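Local coordinates for protein YciF (Escherichia coli, PDB 2GS4) that is a stress protein and probably binds metal within a rubrerythrin-like helical bundle, working as a homodimer whose precise role the structure alone does not show, at the interface of chains A and B. Sequence-based numbering; all coordinates share one arbitrary frame. Chains: chain A/B, Protein yciF.

Contact 1: the interface of chains A and B. Residues chain A 5-6, 9, 123; chain B 9, 119, 122-123, 126.
A:Ile6 meets B:Gln126 and B:Leu123 where two rubrerythrin-like helical bundles, of the DUF892 family, join in the YciF homodimer. The first turn of A 6-33 lies against the last turns of B 96-127, and the touching groups are mostly methyls and methylenes. A:Ile6 reaches across with its long branch: its terminal methyl CD1 lies 3.4 Å from CB of B:Gln126 and also touches CG of that side chain. The same methyl finds CD2 of B:Leu123 at 4.0 Å, so one branch end spans residues three apart on the partner helix. Trimming A:Ile6 to an alanine removes CD1 and would probably leave the aliphatic stem of B:Gln126 and the CD2 methyl of B:Leu123 without their shared apolar partner, opening a gap between the helices.

One turn further along, A:Val9 divides its two methyls between two threonines. CG1, anti to the backbone N (chi1 174°), meets the methyl CG2 of B:Thr119 at 3.6 Å, while the A:Val9 and B:Thr122 side chains pass in opposite directions, CG2 to CG2 3.7 Å. Both threonines present the methyl rather than the hydroxyl to A:Val9. The B:Gln126 chain bends at chi2 (-63°), which brings its amide towards A:Thr5, in the loop just before helix A 6-33, with NE2 3.9 Å from CA of A:Thr5. Across the two-fold axis, A:Leu123 and B:Val9 meet nearly at right angles through CD2 and CG1, 4.1 Å apart, a looser touch between the same two helix types with the chains exchanged.

Contact 2: the interface of chains A and B. Residues chain A 80, 84, 87; chain B 80, 83.
With CG anti to the backbone N (chi1 -172°) and the rest of its chain extended, B:Glu83 stretches across the dimer interface and brings its carboxylate between A:Glu84 and A:Glu87. A:Glu87 has a first torsion well away from staggered (chi1 -108°), which helps to bring its own carboxylate to that of B:Glu83. The side chains of A:Glu84 and B:Glu83 cross at about a right angle, with carboxylate oxygen OE2 of B:Glu83 3.3 Å from the CB methylene of A:Glu84. A:Glu87 comes from the opposite direction, its carboxylate plane turned 67° from that of B:Glu83. Both its oxygens face one oxygen of the partner: OE2 and OE1 of A:Glu87 stand 3.0 Å and 3.1 Å from OE1 of B:Glu83. Two ionised carboxylates would repel here, so either one probably carries a proton or the close approach is a clash of the model.

The site belongs to the packing of helix A 76-89 against B 76-90 in the helical-bundle homodimer, and water supplies polar links across it. Where the helices draw near, neither A:Gly80 nor B:Gly80 has a side chain to intervene, and backbone O of A:Gly80 is 4.1 Å from CA of B:Gly80. One water joins the two glycine carbonyls, 2.7 Å from O of A:Gly80 and equally far from O of B:Gly80. A second lies 2.7 Å from the backbone O of A:Glu84 and 2.6 Å from OE1 of B:Glu83.

Contact 1: the interface of chains A and B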
ATOM      1  N   THR A   5      19.944  -7.918  -0.532  1.00 35.59           N
ATOM      2  CA  THR A   5      20.643  -6.875  -1.274  1.00 31.95           C
ATOM      3  C   THR A   5      19.634  -5.858  -1.790  1.00 31.26           C
ATOM      4  O   THR A   5      18.427  -6.115  -1.788  1.00 28.15           O
ATOM      5  CB  THR A   5      21.415  -7.448  -2.478  1.00 33.62           C
ATOM      6  OG1 THR A   5      20.488  -7.868  -3.486  1.00 34.96           O
ATOM      7  CG2 THR A   5      22.251  -8.645  -2.048  1.00 43.12           C
ATOM      8  N   ILE A   6      20.136  -4.703  -2.213  1.00 29.63           N
ATOM      9  CA  ILE A   6      19.304  -3.630  -2.746  1.00 30.18           C
ATOM     10  C   ILE A   6      18.575  -4.195  -3.952  1.00 32.69           C
ATOM     11  O   ILE A   6      17.421  -3.879  -4.235  1.00 35.77           O
ATOM     12  CB  ILE A   6      20.195  -2.453  -3.184  1.00 31.13           C
ATOM     13  CG1 ILE A   6      20.933  -1.895  -1.963  1.00 33.30           C
ATOM     14  CG2 ILE A   6      19.372  -1.383  -3.889  1.00 30.60           C
ATOM     15  CD1 ILE A   6      20.028  -1.596  -0.777  1.00 32.64           C
ATOM     16  N   VAL A   9      15.545  -6.162  -3.011  1.00 27.82           N
ATOM     17  CA  VAL A   9      14.485  -5.216  -2.660  1.00 27.00           C
ATOM     18  C   VAL A   9      13.893  -4.646  -3.942  1.00 28.53           C
ATOM     19  O   VAL A   9      12.676  -4.542  -4.078  1.00 29.41           O
ATOM     20  CB  VAL A   9      15.009  -4.030  -1.799  1.00 27.30           C
ATOM     21  CG1 VAL A   9      13.893  -3.000  -1.593  1.00 25.09           C
ATOM     22  CG2 VAL A   9      15.491  -4.527  -0.444  1.00 24.29           C
ATOM     23  N   LEU A 123      15.874   3.500  -6.726  1.00 23.36           N
ATOM     24  CA  LEU A 123      16.595   2.250  -6.511  1.00 27.04           C
ATOM     25  C   LEU A 123      17.324   1.853  -7.791  1.00 31.49           C
ATOM     26  O   LEU A 123      18.501   1.508  -7.761  1.00 29.35           O
ATOM     27  CB  LEU A 123      15.638   1.135  -6.084  1.00 27.26           C
ATOM     28  CG  LEU A 123      15.044   1.300  -4.684  1.00 29.11           C
ATOM     29  CD1 LEU A 123      14.200   0.082  -4.346  1.00 29.85           C
ATOM     30  CD2 LEU A 123      16.161   1.463  -3.662  1.00 24.82           C
TER
ATOM     31  N   VAL B   9      15.215   6.845   0.153  1.00 26.48           N
ATOM     32  CA  VAL B   9      14.207   5.813  -0.014  1.00 27.14           C
ATOM     33  C   VAL B   9      13.834   5.244   1.356  1.00 24.96           C
ATOM     34  O   VAL B   9      12.662   5.062   1.662  1.00 21.02           O
ATOM     35  CB  VAL B   9      14.715   4.716  -0.981  1.00 26.45           C
ATOM     36  CG1 VAL B   9      13.778   3.530  -0.994  1.00 21.98           C
ATOM     37  CG2 VAL B   9      14.818   5.310  -2.384  1.00 26.56           C
ATOM     38  N   THR B 119      11.580  -5.117   4.110  1.00 23.11           N
ATOM     39  CA  THR B 119      12.243  -4.167   3.220  1.00 23.32           C
ATOM     40  C   THR B 119      13.018  -3.094   3.988  1.00 24.86           C
ATOM     41  O   THR B 119      14.131  -2.741   3.606  1.00 27.43           O
ATOM     42  CB  THR B 119      11.225  -3.485   2.274  1.00 23.56           C
ATOM     43  OG1 THR B 119      10.643  -4.471   1.406  1.00 26.28           O
ATOM     44  CG2 THR B 119      11.919  -2.430   1.419  1.00 19.07           C
ATOM     45  N   THR B 122      16.241  -4.721   5.505  1.00 20.90           N
ATOM     46  CA  THR B 122      17.264  -4.943   4.504  1.00 21.71           C
ATOM     47  C   THR B 122      17.926  -3.621   4.130  1.00 22.31           C
ATOM     48  O   THR B 122      19.145  -3.548   4.006  1.00 30.30           O
ATOM     49  CB  THR B 122      16.666  -5.593   3.251  1.00 19.88           C
ATOM     50  OG1 THR B 122      16.148  -6.888   3.590  1.00 20.86           O
ATOM     51  CG2 THR B 122      17.737  -5.758   2.181  1.00 23.04           C
ATOM     52  N   LEU B 123      17.122  -2.578   3.945  1.00 22.80           N
ATOM     53  CA  LEU B 123      17.672  -1.273   3.600  1.00 23.09           C
ATOM     54  C   LEU B 123      18.578  -0.779   4.722  1.00 23.47           C
ATOM     55  O   LEU B 123      19.680  -0.279   4.468  1.00 23.48           O
ATOM     56  CB  LEU B 123      16.552  -0.257   3.341  1.00 23.91           C
ATOM     57  CG  LEU B 123      15.804  -0.354   2.008  1.00 24.49           C
ATOM     58  CD1 LEU B 123      14.626   0.602   2.032  1.00 27.84           C
ATOM     59  CD2 LEU B 123      16.748  -0.014   0.850  1.00 32.53           C
ATOM     60  N   GLN B 126      21.790  -2.520   4.549  1.00 23.03           N
ATOM     61  CA  GLN B 126      22.576  -2.129   3.392  1.00 25.66           C
ATOM     62  C   GLN B 126      23.136  -0.712   3.581  1.00 26.17           C
ATOM     63  O   GLN B 126      24.132  -0.343   2.966  1.00 29.77           O
ATOM     64  CB  GLN B 126      21.725  -2.255   2.122  1.00 26.61           C
ATOM     65  CG  GLN B 126      21.505  -3.718   1.688  1.00 28.23           C
ATOM     66  CD  GLN B 126      22.801  -4.419   1.324  1.00 32.00           C
ATOM     67  OE1 GLN B 126      23.695  -3.817   0.726  1.00 38.04           O
ATOM     68  NE2 GLN B 126      22.907  -5.701   1.672  1.00 33.30           N
TER

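Contact 2: the interface of chains A and B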
ATOM      1  N   GLY A  80      -6.318  -3.701  -1.955  1.00 23.77           N
ATOM      2  CA  GLY A  80      -7.122  -2.932  -1.022  1.00 21.72           C
ATOM      3  C   GLY A  80      -7.603  -1.619  -1.623  1.00 23.42           C
ATOM      4  O   GLY A  80      -8.753  -1.225  -1.426  1.00 20.40           O
ATOM      5  N   GLU A  84     -11.388  -0.396  -2.320  1.00 23.56           N
ATOM      6  CA  GLU A  84     -11.836   0.904  -1.835  1.00 21.87           C
ATOM      7  C   GLU A  84     -12.658   1.576  -2.934  1.00 24.58           C
ATOM      8  O   GLU A  84     -13.759   2.068  -2.686  1.00 19.69           O
ATOM      9  CB  GLU A  84     -10.628   1.778  -1.442  1.00 22.88           C
ATOM     10  CG  GLU A  84     -10.970   3.221  -1.068  1.00 25.49           C
ATOM     11  CD  GLU A  84      -9.892   3.882  -0.215  1.00 28.34           C
ATOM     12  OE1 GLU A  84      -8.718   3.457  -0.292  1.00 29.24           O
ATOM     13  OE2 GLU A  84     -10.213   4.838   0.524  1.00 28.20           O
ATOM     14  N   GLU A  87     -15.972  -0.181  -3.521  1.00 22.79           N
ATOM     15  CA  GLU A  87     -16.985   0.096  -2.514  1.00 26.65           C
ATOM     16  C   GLU A  87     -17.786   1.331  -2.928  1.00 21.75           C
ATOM     17  O   GLU A  87     -18.959   1.459  -2.594  1.00 24.46           O
ATOM     18  CB  GLU A  87     -16.351   0.318  -1.142  1.00 24.44           C
ATOM     19  CG  GLU A  87     -16.596  -0.817  -0.174  1.00 36.12           C
ATOM     20  CD  GLU A  87     -16.281  -0.429   1.249  1.00 32.42           C
ATOM     21  OE1 GLU A  87     -17.031   0.390   1.821  1.00 35.56           O
ATOM     22  OE2 GLU A  87     -15.281  -0.934   1.794  1.00 31.79           O
TER
ATOM     23  N   GLY B  80      -6.748   1.575   2.720  1.00 18.55           N
ATOM     24  CA  GLY B  80      -7.487   0.552   2.001  1.00 17.48           C
ATOM     25  C   GLY B  80      -7.625  -0.763   2.751  1.00 20.55           C
ATOM     26  O   GLY B  80      -8.705  -1.367   2.759  1.00 19.10           O
ATOM     27  N   GLU B  83     -10.024  -0.457   5.476  1.00 20.28           N
ATOM     28  CA  GLU B  83     -11.399  -0.405   4.969  1.00 21.73           C
ATOM     29  C   GLU B  83     -12.006  -1.781   4.708  1.00 24.25           C
ATOM     30  O   GLU B  83     -13.223  -1.949   4.796  1.00 25.24           O
ATOM     31  CB  GLU B  83     -11.499   0.434   3.690  1.00 22.06           C
ATOM     32  CG  GLU B  83     -12.946   0.652   3.257  1.00 28.85           C
ATOM     33  CD  GLU B  83     -13.100   1.576   2.067  1.00 35.17           C
ATOM     34  OE1 GLU B  83     -14.260   1.863   1.698  1.00 37.73           O
ATOM     35  OE2 GLU B  83     -12.074   2.015   1.507  1.00 35.72           O
TER
HETATM   36  O   HOH W   1     -10.418  -1.467   0.713  1.00 21.41           O
HETATM   37  O   HOH W   2     -14.441   3.356  -0.444  1.00 29.11           O

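The centres of the C-alpha atoms of contact 1 and contact 2 are about 28 Å apart, and they have no residue in common. Contact 1 draws on helices 6-33 and 95-126 of chain A, with 6-34 and 96-127 of chain B, whereas contact 2 is made by the short helix 76-89 and its counterpart in the other chain. The two patches differ in character, one being largely aliphatic and the other acidic and bridged by water. Because each has a twin under the two-fold symmetry, the homodimer is held at widely separated places, an arrangement likely to limit rocking of one bundle against the other.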